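Local coordinates for putative diflavin flavoprotein A 3 (Synechocystis sp., PDB 6H0C) that probably transfers electrons from NADH to oxygen, reducing it to water, with this chain supplying the flavodiiron core, at residues Y31-G36 / Q192-Y197; G175-G180 / P227-L232. All coordinates share one frame; numbering follows the deposited sequence.

Interaction 1. Residues Y31-G36 / Q192-Y197; sequences YGLQRG and QEDRRY
L33 and D194 mark the nearest approach of the two backbones, with their CA atoms 7.7 Å apart. Residues Y31 to Q34 form a type I beta turn, and Q34 N is bonded to Y31 O. Segment 192-197 is helical and meets this turn with E193, D194 and Y197.

L33 carries the apolar part of the contact. Its CG sits over one face of the Y197 ring in a CH-pi contact, 4.1 Å from the centroid and 23° off the ring normal. It is displaced toward the rim, where Y197 CD2 is 3.8 Å from L33 CG. The L33 and Y197 side chains run antiparallel alongside each other. Y197 CG is anti to the backbone N (chi1 -174°), which carries the ring toward the turn. L33 CD1 points back toward the preceding turn of the helix and lies 3.5 Å from D194 OD2.

The contact joins the loop between strands 14-21 and 37-45 to helix 189-202, within the metallo-beta-lactamase-like part of the flavodiiron core. It lies near the surface.

The Y197 hydroxyl ends beside the turn, where the backbone of G32 comes close to it, with OH 3.7 Å from G32 CA. Its hydrogen bond goes to I29 O, just before the turn.

The R35 chain passes across the D194 carboxylate, with guanidinium and carboxylate planes 38° apart. They form a salt bridge between R35 NH1 and D194 OD1. Its modelled length is too short to be trusted, and R35 has two deposited conformers, so the exact geometry is doubtful. In the conformer given, NH1 also makes a weak hydrogen bond to I190 O.

Interaction 2. Residues G175-G180 / P227-L232; sequences GAHVCG and PSHGPL
A176 N donates to H229 O across the contact, at 3.1 Å and with an N-H...O angle of 161°. A176 O lies 3.4 Å from G230 CA, so the two backbones also pass closely there.

Beside this bond the H177 and H229 side chains run alongside each other in one direction. H177 CE1 sits over the centre of one H229 face, 3.5 Å from H229 CG. The ring planes are 47° apart, so the pair is oblique. S228 CB lies against the opposite face of the H229 ring, toward the rim. Polar partners hold both rings in place: H177 ND1 bonds to T37 OG1 and NE2 to E30 OE1, while H229 ND1 bonds to T38 O and NE2 to K172 NZ. H229 probably corresponds to an iron-ligand histidine of canonical flavodiiron proteins. Here its NE2 is hydrogen-bonded to K172, which is consistent with a non-canonical site.

V178 CG1 packs against P231 CD at 4.1 Å. The contact is buried and joins the loops that follow strands 167-171 and 224-227. Helix 189-202 touches it through D194, R195 and Y198, and strand 37-45 through T37 and T38.

Interactions 1 and 2 lie about 10 Å apart between centres and touch directly. R35 O and C179 N, 2.9 Å apart, probably form a backbone hydrogen bond that ties loop 31-36 to loop 175-180. Y31 brings CE1 to 3.4 Å from H177 ND1. D194 OD1 packs on V178 CB at 3.8 Å, so D194 serves both contacts. The H229 side chain of interaction 2 is about 4 Å from a bound citrate, probably from the crystallisation liquor. Y31 thus links interaction 1 to H177, which packs on H229 beside that citrate.

Interaction 1. Residues Y31-G36 / Q192-Y197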
ATOM      1  N   TYR A  31       1.857  11.150  -4.167  1.00 25.76           N
ATOM      2  CA  TYR A  31       2.729  12.289  -3.854  1.00 31.36           C
ATOM      3  C   TYR A  31       2.305  13.545  -4.622  1.00 31.29           C
ATOM      4  O   TYR A  31       3.050  14.523  -4.689  1.00 28.95           O
ATOM      5  CB  TYR A  31       4.206  11.951  -4.151  1.00 29.50           C
ATOM      6  CG  TYR A  31       4.673  10.728  -3.400  1.00 25.49           C
ATOM      7  CD1 TYR A  31       4.807  10.752  -2.017  1.00 28.19           C
ATOM      8  CD2 TYR A  31       4.948   9.539  -4.065  1.00 27.22           C
ATOM      9  CE1 TYR A  31       5.210   9.623  -1.310  1.00 28.39           C
ATOM     10  CE2 TYR A  31       5.350   8.403  -3.369  1.00 30.91           C
ATOM     11  CZ  TYR A  31       5.478   8.453  -1.990  1.00 31.08           C
ATOM     12  OH  TYR A  31       5.872   7.337  -1.288  1.00 31.26           O
ATOM     13  N   GLY A  32       1.092  13.515  -5.169  1.00 30.17           N
ATOM     14  CA  GLY A  32       0.604  14.567  -6.046  1.00 30.88           C
ATOM     15  C   GLY A  32       0.560  15.978  -5.483  1.00 33.86           C
ATOM     16  O   GLY A  32       0.702  16.940  -6.233  1.00 35.91           O
ATOM     17  N   LEU A  33       0.358  16.114  -4.176  1.00 32.11           N
ATOM     18  CA  LEU A  33       0.305  17.437  -3.556  1.00 32.28           C
ATOM     19  C   LEU A  33       1.708  18.004  -3.343  1.00 34.52           C
ATOM     20  O   LEU A  33       1.866  19.150  -2.923  1.00 36.95           O
ATOM     21  CB  LEU A  33      -0.458  17.384  -2.225  1.00 30.65           C
ATOM     22  CG  LEU A  33      -1.875  16.804  -2.332  1.00 34.06           C
ATOM     23  CD1 LEU A  33      -2.616  16.888  -1.011  1.00 29.98           C
ATOM     24  CD2 LEU A  33      -2.648  17.510  -3.437  1.00 37.55           C
ATOM     25  N   GLN A  34       2.716  17.188  -3.636  1.00 33.24           N
ATOM     26  CA  GLN A  34       4.124  17.578  -3.532  1.00 32.72           C
ATOM     27  C   GLN A  34       4.454  18.343  -2.255  1.00 34.27           C
ATOM     28  O   GLN A  34       5.044  19.420  -2.301  1.00 36.01           O
ATOM     29  CB  GLN A  34       4.527  18.400  -4.749  1.00 36.43           C
ATOM     30  CG  GLN A  34       4.310  17.650  -6.049  1.00 41.68           C
ATOM     31  CD  GLN A  34       5.066  18.270  -7.196  1.00 50.17           C
ATOM     32  OE1 GLN A  34       6.187  18.748  -7.025  1.00 55.17           O
ATOM     33  NE2 GLN A  34       4.460  18.268  -8.375  1.00 51.34           N
ATOM     34  N   ARG A  35       4.058  17.769  -1.121  0.67 32.84           N
ATOM     35  CA  ARG A  35       4.313  18.351   0.192  0.67 33.60           C
ATOM     36  C   ARG A  35       5.399  17.568   0.933  0.67 34.14           C
ATOM     37  O   ARG A  35       5.556  17.703   2.147  0.67 33.20           O
ATOM     38  CB  ARG A  35       3.028  18.384   1.030  0.67 33.23           C
ATOM     39  CG  ARG A  35       1.889  19.225   0.444  0.67 34.26           C
ATOM     40  CD  ARG A  35       0.889  19.625   1.532  0.67 38.37           C
ATOM     41  NE  ARG A  35       1.550  20.338   2.624  0.67 48.10           N
ATOM     42  CZ  ARG A  35       1.026  20.533   3.830  0.67 47.04           C
ATOM     43  NH1 ARG A  35      -0.178  20.067   4.115  0.67 47.22           N
ATOM     44  NH2 ARG A  35       1.713  21.191   4.756  0.67 47.91           N
ATOM     45  N   GLY A  36       6.149  16.758   0.192  1.00 31.40           N
ATOM     46  CA  GLY A  36       7.132  15.867   0.780  1.00 28.97           C
ATOM     47  C   GLY A  36       6.473  14.699   1.502  1.00 29.09           C
ATOM     48  O   GLY A  36       5.264  14.477   1.405  1.00 27.42           O
ATOM     49  N   GLN A 192      -5.741  18.102   7.163  1.00 32.50           N
ATOM     50  CA  GLN A 192      -6.997  17.580   6.623  1.00 32.10           C
ATOM     51  C   GLN A 192      -6.888  17.172   5.137  1.00 33.85           C
ATOM     52  O   GLN A 192      -7.214  16.028   4.776  1.00 28.93           O
ATOM     53  CB  GLN A 192      -8.126  18.609   6.825  1.00 30.15           C
ATOM     54  CG  GLN A 192      -9.198  18.617   5.724  1.00 52.89           C
ATOM     55  CD  GLN A 192     -10.168  17.438   5.805  1.00 73.29           C
ATOM     56  OE1 GLN A 192     -10.597  17.038   6.892  1.00 85.75           O
ATOM     57  NE2 GLN A 192     -10.522  16.882   4.646  1.00 72.47           N
ATOM     58  N   GLU A 193      -6.421  18.085   4.286  1.00 28.05           N
ATOM     59  CA  GLU A 193      -6.344  17.795   2.852  1.00 27.86           C
ATOM     60  C   GLU A 193      -5.385  16.648   2.561  1.00 29.83           C
ATOM     61  O   GLU A 193      -5.693  15.760   1.766  1.00 32.09           O
ATOM     62  CB  GLU A 193      -5.918  19.028   2.051  1.00 31.82           C
ATOM     63  CG  GLU A 193      -6.036  18.824   0.532  1.00 43.44           C
ATOM     64  CD  GLU A 193      -5.331  19.907  -0.300  1.00 57.58           C
ATOM     65  OE1 GLU A 193      -4.482  20.653   0.252  1.00 63.14           O
ATOM     66  OE2 GLU A 193      -5.627  20.000  -1.516  1.00 54.84           O
ATOM     67  N   ASP A 194      -4.219  16.664   3.198  1.00 28.44           N
ATOM     68  CA  ASP A 194      -3.257  15.576   3.031  1.00 27.57           C
ATOM     69  C   ASP A 194      -3.838  14.216   3.444  1.00 30.20           C
ATOM     70  O   ASP A 194      -3.652  13.209   2.752  1.00 28.10           O
ATOM     71  CB  ASP A 194      -1.992  15.866   3.832  1.00 28.28           C
ATOM     72  CG  ASP A 194      -1.266  17.087   3.323  1.00 40.57           C
ATOM     73  OD1 ASP A 194      -0.912  17.955   4.149  1.00 44.17           O
ATOM     74  OD2 ASP A 194      -1.064  17.178   2.091  1.00 40.20           O
ATOM     75  N   ARG A 195      -4.547  14.189   4.566  1.00 27.74           N
ATOM     76  CA  ARG A 195      -5.090  12.940   5.085  1.00 27.70           C
ATOM     77  C   ARG A 195      -6.204  12.386   4.189  1.00 28.15           C
ATOM     78  O   ARG A 195      -6.281  11.174   3.967  1.00 28.25           O
ATOM     79  CB  ARG A 195      -5.584  13.143   6.520  1.00 25.20           C
ATOM     80  CG  ARG A 195      -4.438  13.157   7.528  1.00 22.60           C
ATOM     81  CD  ARG A 195      -4.884  13.661   8.877  1.00 21.51           C
ATOM     82  NE  ARG A 195      -3.906  13.305   9.896  1.00 24.47           N
ATOM     83  CZ  ARG A 195      -3.880  13.810  11.125  1.00 25.59           C
ATOM     84  NH1 ARG A 195      -4.788  14.716  11.494  1.00 27.39           N
ATOM     85  NH2 ARG A 195      -2.946  13.415  11.985  1.00 23.67           N
ATOM     86  N   ARG A 196      -7.047  13.268   3.659  1.00 24.98           N
ATOM     87  CA  ARG A 196      -8.096  12.853   2.731  1.00 25.61           C
ATOM     88  C   ARG A 196      -7.499  12.363   1.406  1.00 24.90           C
ATOM     89  O   ARG A 196      -7.936  11.355   0.857  1.00 26.12           O
ATOM     90  CB  ARG A 196      -9.083  14.003   2.478  1.00 32.20           C
ATOM     91  CG  ARG A 196     -10.182  13.697   1.456  1.00 36.00           C
ATOM     92  CD  ARG A 196     -11.199  12.737   2.025  1.00 50.65           C
ATOM     93  NE  ARG A 196     -11.828  11.916   0.993  1.00 66.29           N
ATOM     94  CZ  ARG A 196     -13.086  12.048   0.587  1.00 69.62           C
ATOM     95  NH1 ARG A 196     -13.864  12.976   1.130  1.00 72.46           N
ATOM     96  NH2 ARG A 196     -13.566  11.249  -0.357  1.00 69.11           N
ATOM     97  N   TYR A 197      -6.507  13.082   0.893  1.00 22.02           N
ATOM     98  CA  TYR A 197      -5.881  12.718  -0.368  1.00 21.67           C
ATOM     99  C   TYR A 197      -5.192  11.362  -0.225  1.00 23.59           C
ATOM    100  O   TYR A 197      -5.238  10.515  -1.123  1.00 25.95           O
ATOM    101  CB  TYR A 197      -4.881  13.795  -0.797  1.00 25.17           C
ATOM    102  CG  TYR A 197      -4.299  13.564  -2.168  1.00 29.41           C
ATOM    103  CD1 TYR A 197      -5.081  13.723  -3.309  1.00 34.75           C
ATOM    104  CD2 TYR A 197      -2.973  13.171  -2.331  1.00 27.50           C
ATOM    105  CE1 TYR A 197      -4.554  13.503  -4.575  1.00 35.10           C
ATOM    106  CE2 TYR A 197      -2.441  12.952  -3.586  1.00 28.55           C
ATOM    107  CZ  TYR A 197      -3.233  13.121  -4.706  1.00 30.62           C
ATOM    108  OH  TYR A 197      -2.708  12.905  -5.962  1.00 32.30           O
TER

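Interaction 2. Residues G175-G180 / P227-L232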
ATOM      1  N   GLY A 175      -2.078   7.485   7.693  1.00 20.94           N
ATOM      2  CA  GLY A 175      -0.933   8.348   7.488  1.00 23.53           C
ATOM      3  C   GLY A 175      -1.216   9.514   6.560  1.00 26.98           C
ATOM      4  O   GLY A 175      -2.358   9.766   6.181  1.00 25.24           O
ATOM      5  N   ALA A 176      -0.160  10.229   6.193  1.00 23.62           N
ATOM      6  CA  ALA A 176      -0.280  11.355   5.290  1.00 20.91           C
ATOM      7  C   ALA A 176       1.087  11.677   4.719  1.00 26.54           C
ATOM      8  O   ALA A 176       2.079  11.662   5.442  1.00 24.98           O
ATOM      9  CB  ALA A 176      -0.858  12.554   6.001  1.00 23.49           C
ATOM     10  N   HIS A 177       1.134  11.941   3.418  1.00 24.71           N
ATOM     11  CA  HIS A 177       2.391  12.264   2.764  1.00 23.74           C
ATOM     12  C   HIS A 177       2.655  13.745   2.905  1.00 25.03           C
ATOM     13  O   HIS A 177       2.305  14.542   2.035  1.00 29.90           O
ATOM     14  CB  HIS A 177       2.366  11.840   1.293  1.00 24.02           C
ATOM     15  CG  HIS A 177       2.518  10.365   1.099  1.00 24.10           C
ATOM     16  ND1 HIS A 177       3.575   9.654   1.625  1.00 26.04           N
ATOM     17  CD2 HIS A 177       1.742   9.463   0.450  1.00 24.95           C
ATOM     18  CE1 HIS A 177       3.454   8.379   1.298  1.00 24.82           C
ATOM     19  NE2 HIS A 177       2.347   8.237   0.590  1.00 27.24           N
ATOM     20  N   VAL A 178       3.250  14.109   4.033  1.00 23.13           N
ATOM     21  CA  VAL A 178       3.591  15.500   4.296  1.00 27.66           C
ATOM     22  C   VAL A 178       4.815  15.592   5.207  1.00 30.53           C
ATOM     23  O   VAL A 178       4.888  14.942   6.257  1.00 29.06           O
ATOM     24  CB  VAL A 178       2.406  16.271   4.926  1.00 29.94           C
ATOM     25  CG1 VAL A 178       1.994  15.634   6.238  1.00 31.62           C
ATOM     26  CG2 VAL A 178       2.773  17.726   5.130  1.00 29.45           C
ATOM     27  N   CYS A 179       5.781  16.397   4.778  1.00 29.16           N
ATOM     28  CA  CYS A 179       7.007  16.592   5.524  1.00 29.44           C
ATOM     29  C   CYS A 179       6.923  17.897   6.302  1.00 34.42           C
ATOM     30  O   CYS A 179       6.688  18.961   5.736  1.00 39.53           O
ATOM     31  CB  CYS A 179       8.209  16.601   4.583  1.00 32.72           C
ATOM     32  SG  CYS A 179       9.787  16.689   5.437  1.00 34.25           S
ATOM     33  N   GLY A 180       7.091  17.804   7.611  1.00 31.94           N
ATOM     34  CA  GLY A 180       7.065  18.976   8.456  1.00 31.98           C
ATOM     35  C   GLY A 180       7.977  18.741   9.638  1.00 36.57           C
ATOM     36  O   GLY A 180       8.517  17.644   9.794  1.00 34.61           O
ATOM     37  N   PRO A 227       2.024   5.710  12.237  1.00 24.64           N
ATOM     38  CA  PRO A 227       1.873   5.295  10.837  1.00 22.93           C
ATOM     39  C   PRO A 227       3.189   5.303  10.061  1.00 23.56           C
ATOM     40  O   PRO A 227       4.203   5.806  10.566  1.00 25.33           O
ATOM     41  CB  PRO A 227       0.919   6.350  10.278  1.00 24.41           C
ATOM     42  CG  PRO A 227       1.314   7.620  11.041  1.00 24.03           C
ATOM     43  CD  PRO A 227       1.838   7.167  12.404  1.00 23.57           C
ATOM     44  N   SER A 228       3.168   4.771   8.841  1.00 22.49           N
ATOM     45  CA  SER A 228       4.354   4.801   7.980  1.00 26.17           C
ATOM     46  C   SER A 228       4.800   6.206   7.618  1.00 24.55           C
ATOM     47  O   SER A 228       6.004   6.459   7.472  1.00 23.00           O
ATOM     48  CB  SER A 228       4.107   4.040   6.675  1.00 26.79           C
ATOM     49  OG  SER A 228       3.883   2.666   6.918  1.00 36.54           O
ATOM     50  N   HIS A 229       3.831   7.102   7.436  1.00 22.18           N
ATOM     51  CA  HIS A 229       4.090   8.396   6.798  1.00 22.22           C
ATOM     52  C   HIS A 229       3.473   9.565   7.545  1.00 26.20           C
ATOM     53  O   HIS A 229       2.290   9.525   7.905  1.00 24.65           O
ATOM     54  CB  HIS A 229       3.556   8.400   5.361  1.00 21.27           C
ATOM     55  CG  HIS A 229       4.000   7.227   4.550  1.00 22.77           C
ATOM     56  ND1 HIS A 229       5.307   7.054   4.149  1.00 21.48           N
ATOM     57  CD2 HIS A 229       3.315   6.159   4.075  1.00 22.21           C
ATOM     58  CE1 HIS A 229       5.408   5.933   3.459  1.00 22.74           C
ATOM     59  NE2 HIS A 229       4.213   5.372   3.400  1.00 23.08           N
ATOM     60  N   GLY A 230       4.268  10.608   7.761  1.00 20.38           N
ATOM     61  CA  GLY A 230       3.764  11.845   8.332  1.00 21.37           C
ATOM     62  C   GLY A 230       3.898  11.889   9.842  1.00 27.15           C
ATOM     63  O   GLY A 230       4.622  11.087  10.431  1.00 25.95           O
ATOM     64  N   PRO A 231       3.193  12.830  10.484  1.00 26.35           N
ATOM     65  CA  PRO A 231       3.255  12.926  11.943  1.00 22.57           C
ATOM     66  C   PRO A 231       2.595  11.734  12.606  1.00 25.79           C
ATOM     67  O   PRO A 231       1.753  11.067  11.994  1.00 26.06           O
ATOM     68  CB  PRO A 231       2.472  14.204  12.243  1.00 28.48           C
ATOM     69  CG  PRO A 231       1.489  14.292  11.125  1.00 28.86           C
ATOM     70  CD  PRO A 231       2.240  13.794   9.907  1.00 25.09           C
ATOM     71  N   LEU A 232       2.976  11.459  13.846  1.00 24.24           N
ATOM     72  CA  LEU A 232       2.239  10.488  14.636  1.00 27.96           C
ATOM     73  C   LEU A 232       0.845  11.048  14.902  1.00 25.71           C
ATOM     74  O   LEU A 232       0.661  12.267  14.968  1.00 26.69           O
ATOM     75  CB  LEU A 232       2.975  10.160  15.940  1.00 33.54           C
ATOM     76  CG  LEU A 232       4.135   9.177  15.745  1.00 39.09           C
ATOM     77  CD1 LEU A 232       5.342   9.878  15.126  1.00 39.81           C
ATOM     78  CD2 LEU A 232       4.504   8.497  17.043  1.00 35.82           C
TER